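Local coordinates for protein quinone oxidoreductase (Thermus thermophilus, PDB 1IYZ) that binds NADPH and probably uses it to reduce quinones, as a member of the medium-chain quinone oxidoreductase family, at residues K128-A133 and L154-R159; P160-L165 and G293-V298. One frame throughout, in Å; residues are numbered along the deposited sequence.

Interaction 1: K128-A133 and L154-R159. With NDP (NADPH dihydro-nicotinamide-adenine-dinucleotide phosphate), chain B.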
loop_
_atom_site.group_PDB
_atom_site.type_symbol
_atom_site.label_atom_id
_atom_site.label_comp_id
_atom_site.label_asym_id
_atom_site.label_seq_id
_atom_site.Cartn_x
_atom_site.Cartn_y
_atom_site.Cartn_z
ATOM N N LYS A 128 -6.707 -6.423 19.627
ATOM C CA LYS A 128 -5.566 -6.646 18.758
ATOM C C LYS A 128 -5.779 -7.871 17.879
ATOM O O LYS A 128 -6.063 -8.953 18.385
ATOM C CB LYS A 128 -4.320 -6.839 19.622
ATOM C CG LYS A 128 -3.966 -5.618 20.450
ATOM C CD LYS A 128 -3.007 -5.955 21.575
ATOM C CE LYS A 128 -3.701 -6.750 22.665
ATOM N NZ LYS A 128 -2.773 -7.165 23.760
ATOM N N VAL A 129 -5.652 -7.708 16.567
ATOM C CA VAL A 129 -5.827 -8.846 15.675
ATOM C C VAL A 129 -4.668 -9.042 14.706
ATOM O O VAL A 129 -4.194 -8.102 14.069
ATOM C CB VAL A 129 -7.142 -8.754 14.869
ATOM C CG1 VAL A 129 -7.137 -7.533 13.982
ATOM C CG2 VAL A 129 -7.317 -10.011 14.035
ATOM N N LEU A 130 -4.217 -10.285 14.610
ATOM C CA LEU A 130 -3.122 -10.649 13.724
ATOM C C LEU A 130 -3.706 -11.152 12.401
ATOM O O LEU A 130 -4.401 -12.169 12.382
ATOM C CB LEU A 130 -2.282 -11.768 14.354
ATOM C CG LEU A 130 -0.951 -12.229 13.733
ATOM C CD1 LEU A 130 -0.790 -13.709 14.031
ATOM C CD2 LEU A 130 -0.898 -12.025 12.238
ATOM N N VAL A 131 -3.428 -10.440 11.310
ATOM C CA VAL A 131 -3.901 -10.852 9.992
ATOM C C VAL A 131 -2.719 -11.409 9.200
ATOM O O VAL A 131 -1.773 -10.676 8.888
ATOM C CB VAL A 131 -4.509 -9.668 9.204
ATOM C CG1 VAL A 131 -4.713 -10.062 7.732
ATOM C CG2 VAL A 131 -5.835 -9.256 9.826
ATOM N N GLN A 132 -2.761 -12.704 8.888
ATOM C CA GLN A 132 -1.680 -13.335 8.128
ATOM C C GLN A 132 -1.951 -13.148 6.639
ATOM O O GLN A 132 -3.059 -12.744 6.260
ATOM C CB GLN A 132 -1.596 -14.823 8.439
ATOM C CG GLN A 132 -1.483 -15.170 9.911
ATOM C CD GLN A 132 -1.465 -16.671 10.120
ATOM O OE1 GLN A 132 -2.267 -17.395 9.524
ATOM N NE2 GLN A 132 -0.555 -17.148 10.958
ATOM N N ALA A 133 -0.953 -13.443 5.802
ATOM C CA ALA A 133 -1.098 -13.274 4.353
ATOM C C ALA A 133 -1.766 -11.922 4.111
ATOM O O ALA A 133 -2.604 -11.775 3.222
ATOM C CB ALA A 133 -1.947 -14.390 3.780
ATOM N N LEU A 154 -2.144 -6.212 13.485
ATOM C CA LEU A 154 -0.744 -6.611 13.367
ATOM C C LEU A 154 -0.754 -7.443 12.079
ATOM O O LEU A 154 -1.361 -8.521 12.033
ATOM C CB LEU A 154 -0.325 -7.500 14.538
ATOM C CG LEU A 154 1.169 -7.665 14.847
ATOM C CD1 LEU A 154 1.376 -8.957 15.617
ATOM C CD2 LEU A 154 1.989 -7.699 13.582
ATOM N N ALA A 155 -0.106 -6.938 11.033
ATOM C CA ALA A 155 -0.083 -7.638 9.751
ATOM C C ALA A 155 1.142 -8.509 9.555
ATOM O O ALA A 155 2.241 -8.138 9.941
ATOM C CB ALA A 155 -0.188 -6.634 8.602
ATOM N N ALA A 156 0.937 -9.673 8.947
ATOM C CA ALA A 156 2.033 -10.596 8.674
ATOM C C ALA A 156 1.967 -11.152 7.249
ATOM O O ALA A 156 0.883 -11.441 6.718
ATOM C CB ALA A 156 2.026 -11.737 9.683
ATOM N N ALA A 157 3.142 -11.290 6.641
ATOM C CA ALA A 157 3.271 -11.812 5.286
ATOM C C ALA A 157 4.556 -12.633 5.204
ATOM O O ALA A 157 5.376 -12.609 6.128
ATOM C CB ALA A 157 3.312 -10.662 4.284
ATOM N N SER A 158 4.747 -13.347 4.097
ATOM C CA SER A 158 5.938 -14.179 3.949
ATOM C C SER A 158 7.166 -13.448 3.414
ATOM O O SER A 158 8.275 -13.962 3.509
ATOM C CB SER A 158 5.644 -15.383 3.045
ATOM O OG SER A 158 5.744 -15.043 1.675
ATOM N N ARG A 159 6.978 -12.256 2.861
ATOM C CA ARG A 159 8.101 -11.508 2.310
ATOM C C ARG A 159 8.139 -10.067 2.789
ATOM O O ARG A 159 7.102 -9.412 2.936
ATOM C CB ARG A 159 8.045 -11.522 0.778
ATOM C CG ARG A 159 8.019 -12.916 0.176
ATOM C CD ARG A 159 7.945 -12.875 -1.339
ATOM N NE ARG A 159 7.795 -14.217 -1.898
ATOM C CZ ARG A 159 7.856 -14.497 -3.195
ATOM N NH1 ARG A 159 8.066 -13.524 -4.070
ATOM N NH2 ARG A 159 7.713 -15.745 -3.618
HETATM P PA NDP B . -4.788 -14.200 -1.218
HETATM O O1A NDP B . -4.712 -13.383 -2.179
HETATM O O2A NDP B . -4.615 -13.972 0.304
HETATM O O5B NDP B . -3.539 -15.448 -1.401
HETATM C C5B NDP B . -3.103 -16.392 -0.458
HETATM C C4B NDP B . -1.932 -15.825 0.284
HETATM O O4B NDP B . -1.787 -16.749 1.355
HETATM C C3B NDP B . -0.575 -15.822 -0.433
HETATM O O3B NDP B . -0.456 -14.624 -1.245
HETATM C C2B NDP B . 0.402 -16.043 0.712
HETATM O O2B NDP B . 0.827 -14.770 1.183
HETATM C C1B NDP B . -0.441 -16.843 1.799
HETATM N N9A NDP B . 0.195 -18.168 1.857
HETATM C C8A NDP B . 0.859 -18.710 2.879
HETATM N N7A NDP B . 1.329 -19.913 2.529
HETATM C C5A NDP B . 0.935 -20.076 1.285
HETATM C C6A NDP B . 1.224 -21.179 0.493
HETATM N N6A NDP B . 1.938 -22.213 0.923
HETATM N N1A NDP B . 0.746 -21.137 -0.751
HETATM C C2A NDP B . 0.019 -20.089 -1.231
HETATM N N3A NDP B . -0.248 -19.031 -0.461
HETATM C C4A NDP B . 0.222 -19.010 0.820
HETATM O O3 NDP B . -5.886 -15.296 -0.999
HETATM P PN NDP B . -7.185 -15.893 -1.670
HETATM O O1N NDP B . -8.462 -15.343 -1.258
HETATM O O2N NDP B . -6.973 -17.246 -2.288
HETATM O O5D NDP B . -7.169 -16.731 -0.259
HETATM C C5D NDP B . -6.107 -17.643 0.217
HETATM C C4D NDP B . -6.506 -18.238 1.610
HETATM O O4D NDP B . -7.756 -17.674 2.056
HETATM C C3D NDP B . -6.760 -19.741 1.488
HETATM O O3D NDP B . -6.175 -20.396 2.610
HETATM C C2D NDP B . -8.262 -19.831 1.399
HETATM O O2D NDP B . -8.735 -21.148 1.637
HETATM C C1D NDP B . -8.596 -18.762 2.501
HETATM N N1N NDP B . -10.053 -18.411 2.462
HETATM C C2N NDP B . -10.879 -19.263 3.235
HETATM C C3N NDP B . -12.305 -18.980 3.246
HETATM C C7N NDP B . -13.217 -19.837 4.053
HETATM O O7N NDP B . -14.437 -19.993 3.800
HETATM N N7N NDP B . -12.738 -20.493 5.144
HETATM C C4N NDP B . -12.773 -17.886 2.493
HETATM C C5N NDP B . -11.950 -17.074 1.750
HETATM C C6N NDP B . -10.585 -17.331 1.732
HETATM P P2B NDP B . 2.319 -14.572 1.894
HETATM O O1X NDP B . 2.271 -13.213 2.475
HETATM O O2X NDP B . 2.418 -15.629 2.908
HETATM O O3X NDP B . 3.258 -14.748 0.769
#
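The carbonyl oxygen of Leu154 is gripped twice by strand 128-131: Val131 N donates a hydrogen bond to Leu154 O (2.9 Å), and Leu130 CA brings a CA-H...O contact to that oxygen at 3.2 Å. The Val131 N bond is the middle one of three in a parallel ladder. Before it, Leu154 N gives a nearly straight bond to Val129 O (2.8 Å, 168° at the hydrogen); beyond it, Ala156 N reaches Val131 O at 2.9 Å. The two strand axes pass 4.7 Å apart, and their directions differ by 13°. On the face that carries Leu130 and Leu154, CG of Leu130 stands anti to the backbone N (chi1 -172°), and its CD2 meets Ala156 CB, 3.9 Å away. Helix 180-187 covers Leu154 and Ala156 through Arg183, Trp187 and Val180. Val131 and Ala155 occupy the other face, with Ala134 against Ala155. Past the ladder, the amide end of Gln132 turns to the backbone of Val196, and Ala133 lies beside the adenosine ribose. At the end of strand 152-157 the 2'-phosphate of NADPH is bound from backbone and side chain alike: Ser158 N donates to O1X at 3.0 Å, and Ser158 OG to O3X at 2.7 Å. Strand 128-131, helix 137-148 and strand 152-157 make a beta-alpha-beta unit of a Rossmann fold, with NADPH across its C-terminal strand ends.

Interaction 2: P160-L165 and G293-V298. With NDP (NADPH dihydro-nicotinamide-adenine-dinucleotide phosphate), chain B.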
loop_
_atom_site.group_PDB
_atom_site.type_symbol
_atom_site.label_atom_id
_atom_site.label_comp_id
_atom_site.label_asym_id
_atom_site.label_seq_id
_atom_site.Cartn_x
_atom_site.Cartn_y
_atom_site.Cartn_z
ATOM N N PRO A 160 9.345 -9.545 3.031
ATOM C CA PRO A 160 9.490 -8.165 3.494
ATOM C C PRO A 160 8.857 -7.145 2.542
ATOM O O PRO A 160 8.220 -6.196 2.982
ATOM C CB PRO A 160 11.003 -8.001 3.600
ATOM C CG PRO A 160 11.456 -9.375 3.969
ATOM C CD PRO A 160 10.642 -10.241 3.045
ATOM N N GLU A 161 9.016 -7.343 1.242
ATOM C CA GLU A 161 8.465 -6.389 0.293
ATOM C C GLU A 161 6.945 -6.355 0.205
ATOM O O GLU A 161 6.386 -5.470 -0.444
ATOM C CB GLU A 161 9.068 -6.590 -1.108
ATOM C CG GLU A 161 8.883 -7.961 -1.738
ATOM C CD GLU A 161 9.884 -8.996 -1.240
ATOM O OE1 GLU A 161 9.918 -10.102 -1.825
ATOM O OE2 GLU A 161 10.631 -8.719 -0.271
ATOM N N LYS A 162 6.266 -7.292 0.859
ATOM C CA LYS A 162 4.806 -7.299 0.817
ATOM C C LYS A 162 4.210 -6.513 1.993
ATOM O O LYS A 162 3.034 -6.135 1.976
ATOM C CB LYS A 162 4.279 -8.743 0.829
ATOM C CG LYS A 162 4.793 -9.591 -0.334
ATOM C CD LYS A 162 4.305 -11.040 -0.297
ATOM C CE LYS A 162 2.858 -11.160 -0.738
ATOM N NZ LYS A 162 2.456 -12.584 -0.935
ATOM N N LEU A 163 5.033 -6.241 2.998
ATOM C CA LEU A 163 4.577 -5.536 4.188
ATOM C C LEU A 163 4.130 -4.082 4.045
ATOM O O LEU A 163 3.362 -3.595 4.874
ATOM C CB LEU A 163 5.655 -5.617 5.265
ATOM C CG LEU A 163 6.108 -7.034 5.614
ATOM C CD1 LEU A 163 7.095 -6.955 6.741
ATOM C CD2 LEU A 163 4.919 -7.897 6.010
ATOM N N ALA A 164 4.588 -3.386 3.008
ATOM C CA ALA A 164 4.212 -1.985 2.829
ATOM C C ALA A 164 2.724 -1.753 2.587
ATOM O O ALA A 164 2.148 -0.807 3.106
ATOM C CB ALA A 164 5.016 -1.371 1.708
ATOM N N LEU A 165 2.102 -2.608 1.790
ATOM C CA LEU A 165 0.685 -2.461 1.503
ATOM C C LEU A 165 -0.161 -2.512 2.787
ATOM O O LEU A 165 -0.935 -1.594 3.057
ATOM C CB LEU A 165 0.228 -3.559 0.544
ATOM C CG LEU A 165 -0.736 -3.172 -0.580
ATOM C CD1 LEU A 165 -1.432 -4.450 -1.081
ATOM C CD2 LEU A 165 -1.768 -2.157 -0.089
ATOM N N GLY A 293 4.383 -14.246 -4.748
ATOM C CA GLY A 293 4.970 -12.949 -4.983
ATOM C C GLY A 293 3.865 -11.928 -5.155
ATOM O O GLY A 293 4.035 -10.766 -4.793
ATOM N N HIS A 294 2.722 -12.367 -5.680
ATOM C CA HIS A 294 1.605 -11.469 -5.927
ATOM C C HIS A 294 0.942 -10.886 -4.686
ATOM O O HIS A 294 1.062 -11.421 -3.582
ATOM C CB HIS A 294 0.542 -12.165 -6.788
ATOM C CG HIS A 294 -0.603 -12.741 -6.010
ATOM N ND1 HIS A 294 -0.482 -13.860 -5.215
ATOM C CD2 HIS A 294 -1.894 -12.341 -5.901
ATOM C CE1 HIS A 294 -1.648 -14.126 -4.649
ATOM N NE2 HIS A 294 -2.521 -13.218 -5.049
ATOM N N THR A 295 0.245 -9.771 -4.892
ATOM C CA THR A 295 -0.491 -9.090 -3.833
ATOM C C THR A 295 -1.827 -8.616 -4.411
ATOM O O THR A 295 -1.907 -8.259 -5.592
ATOM C CB THR A 295 0.274 -7.866 -3.298
ATOM O OG1 THR A 295 0.325 -6.859 -4.308
ATOM C CG2 THR A 295 1.686 -8.249 -2.905
ATOM N N GLY A 296 -2.872 -8.621 -3.586
ATOM C CA GLY A 296 -4.175 -8.188 -4.053
ATOM C C GLY A 296 -5.015 -9.328 -4.601
ATOM O O GLY A 296 -4.687 -10.501 -4.441
ATOM N N LYS A 297 -6.108 -8.979 -5.261
ATOM C CA LYS A 297 -7.011 -9.969 -5.823
ATOM C C LYS A 297 -6.630 -10.302 -7.253
ATOM O O LYS A 297 -6.299 -9.418 -8.048
ATOM C CB LYS A 297 -8.440 -9.425 -5.808
ATOM C CG LYS A 297 -9.511 -10.402 -6.241
ATOM C CD LYS A 297 -9.893 -11.322 -5.097
ATOM C CE LYS A 297 -11.167 -12.081 -5.414
ATOM N NZ LYS A 297 -11.585 -12.943 -4.282
ATOM N N VAL A 298 -6.665 -11.583 -7.586
ATOM C CA VAL A 298 -6.369 -11.988 -8.946
ATOM C C VAL A 298 -7.698 -11.793 -9.648
ATOM O O VAL A 298 -8.729 -12.223 -9.148
ATOM C CB VAL A 298 -5.961 -13.467 -9.026
ATOM C CG1 VAL A 298 -5.893 -13.909 -10.486
ATOM C CG2 VAL A 298 -4.616 -13.666 -8.330
HETATM P PA NDP B . -4.788 -14.200 -1.218
HETATM O O1A NDP B . -4.712 -13.383 -2.179
HETATM O O2A NDP B . -4.615 -13.972 0.304
HETATM O O5B NDP B . -3.539 -15.448 -1.401
HETATM C C5B NDP B . -3.103 -16.392 -0.458
HETATM C C4B NDP B . -1.932 -15.825 0.284
HETATM O O4B NDP B . -1.787 -16.749 1.355
HETATM C C3B NDP B . -0.575 -15.822 -0.433
HETATM O O3B NDP B . -0.456 -14.624 -1.245
HETATM C C2B NDP B . 0.402 -16.043 0.712
HETATM O O2B NDP B . 0.827 -14.770 1.183
HETATM C C1B NDP B . -0.441 -16.843 1.799
HETATM N N9A NDP B . 0.195 -18.168 1.857
HETATM C C8A NDP B . 0.859 -18.710 2.879
HETATM N N7A NDP B . 1.329 -19.913 2.529
HETATM C C5A NDP B . 0.935 -20.076 1.285
HETATM C C6A NDP B . 1.224 -21.179 0.493
HETATM N N6A NDP B . 1.938 -22.213 0.923
HETATM N N1A NDP B . 0.746 -21.137 -0.751
HETATM C C2A NDP B . 0.019 -20.089 -1.231
HETATM N N3A NDP B . -0.248 -19.031 -0.461
HETATM C C4A NDP B . 0.222 -19.010 0.820
HETATM O O3 NDP B . -5.886 -15.296 -0.999
HETATM P PN NDP B . -7.185 -15.893 -1.670
HETATM O O1N NDP B . -8.462 -15.343 -1.258
HETATM O O2N NDP B . -6.973 -17.246 -2.288
HETATM O O5D NDP B . -7.169 -16.731 -0.259
HETATM C C5D NDP B . -6.107 -17.643 0.217
HETATM C C4D NDP B . -6.506 -18.238 1.610
HETATM O O4D NDP B . -7.756 -17.674 2.056
HETATM C C3D NDP B . -6.760 -19.741 1.488
HETATM O O3D NDP B . -6.175 -20.396 2.610
HETATM C C2D NDP B . -8.262 -19.831 1.399
HETATM O O2D NDP B . -8.735 -21.148 1.637
HETATM C C1D NDP B . -8.596 -18.762 2.501
HETATM N N1N NDP B . -10.053 -18.411 2.462
HETATM C C2N NDP B . -10.879 -19.263 3.235
HETATM C C3N NDP B . -12.305 -18.980 3.246
HETATM C C7N NDP B . -13.217 -19.837 4.053
HETATM O O7N NDP B . -14.437 -19.993 3.800
HETATM N N7N NDP B . -12.738 -20.493 5.144
HETATM C C4N NDP B . -12.773 -17.886 2.493
HETATM C C5N NDP B . -11.950 -17.074 1.750
HETATM C C6N NDP B . -10.585 -17.331 1.732
HETATM P P2B NDP B . 2.319 -14.572 1.894
HETATM O O1X NDP B . 2.271 -13.213 2.475
HETATM O O2X NDP B . 2.418 -15.629 2.908
HETATM O O3X NDP B . 3.258 -14.748 0.769
#
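The pocket for the 2'-phosphate of NADPH is closed on one flank by Lys162, in the turn between strand 152-157 and helix 164-169, where it meets the loop before strand 297-301. Its ammonium NZ donates to phosphate oxygen O3X at 2.9 Å and to the backbone oxygen of Arg292; its bonds to His294 O (3.2 Å) and to the ester oxygen O2B are weak. A bend at chi3 (76°) turns the end of the otherwise extended lysine chain between phosphate and loop. There Lys162 CE packs against Thr295 CG2 at 3.8 Å, the two side chains running alongside one another in opposite senses. The contact thus ties the Rossmann sheet's side of the molecule to the loop that enters the mixed sheet containing strands 27-36 and 297-301. With an alanine here in place of Lys162, the phosphate would probably lose this positive partner, and the carbonyl oxygens of Arg292 and His294 their shared donor. The His294 ring, just before Thr295, lies beside the cofactor, with CE1 3.6 Å from the ribose oxygen O3B and NE2 3.6 Å from the diphosphate oxygen O1A; ND1 bonds to Asp291 O. Leu165 CD1 approaches Thr295 OG1 at 4.4 Å, and Leu165 also packs on Ala168 of the second subunit.

How the interactions relate
Interactions 1 and 2 follow one another along the chain, their centres 12 Å apart, and both serve the same NADPH. The segment 154-159 runs directly into 160-165, so the strand that ends at the 2'-phosphate is followed by the turn that brings a lysine to it. Phosphate oxygen O3X receives hydrogen bonds from both contacts, from Ser158 and from Lys162. The two contacts also pack directly: Ala157 CB of interaction 1 lies 3.6 Å from Leu163 CD2 and 4.1 Å from Lys162 CB of interaction 2. Arg292 bridges the pair, its side chain touching Ser158 and bonding to the cofactor while its carbonyl oxygen accepts from Lys162.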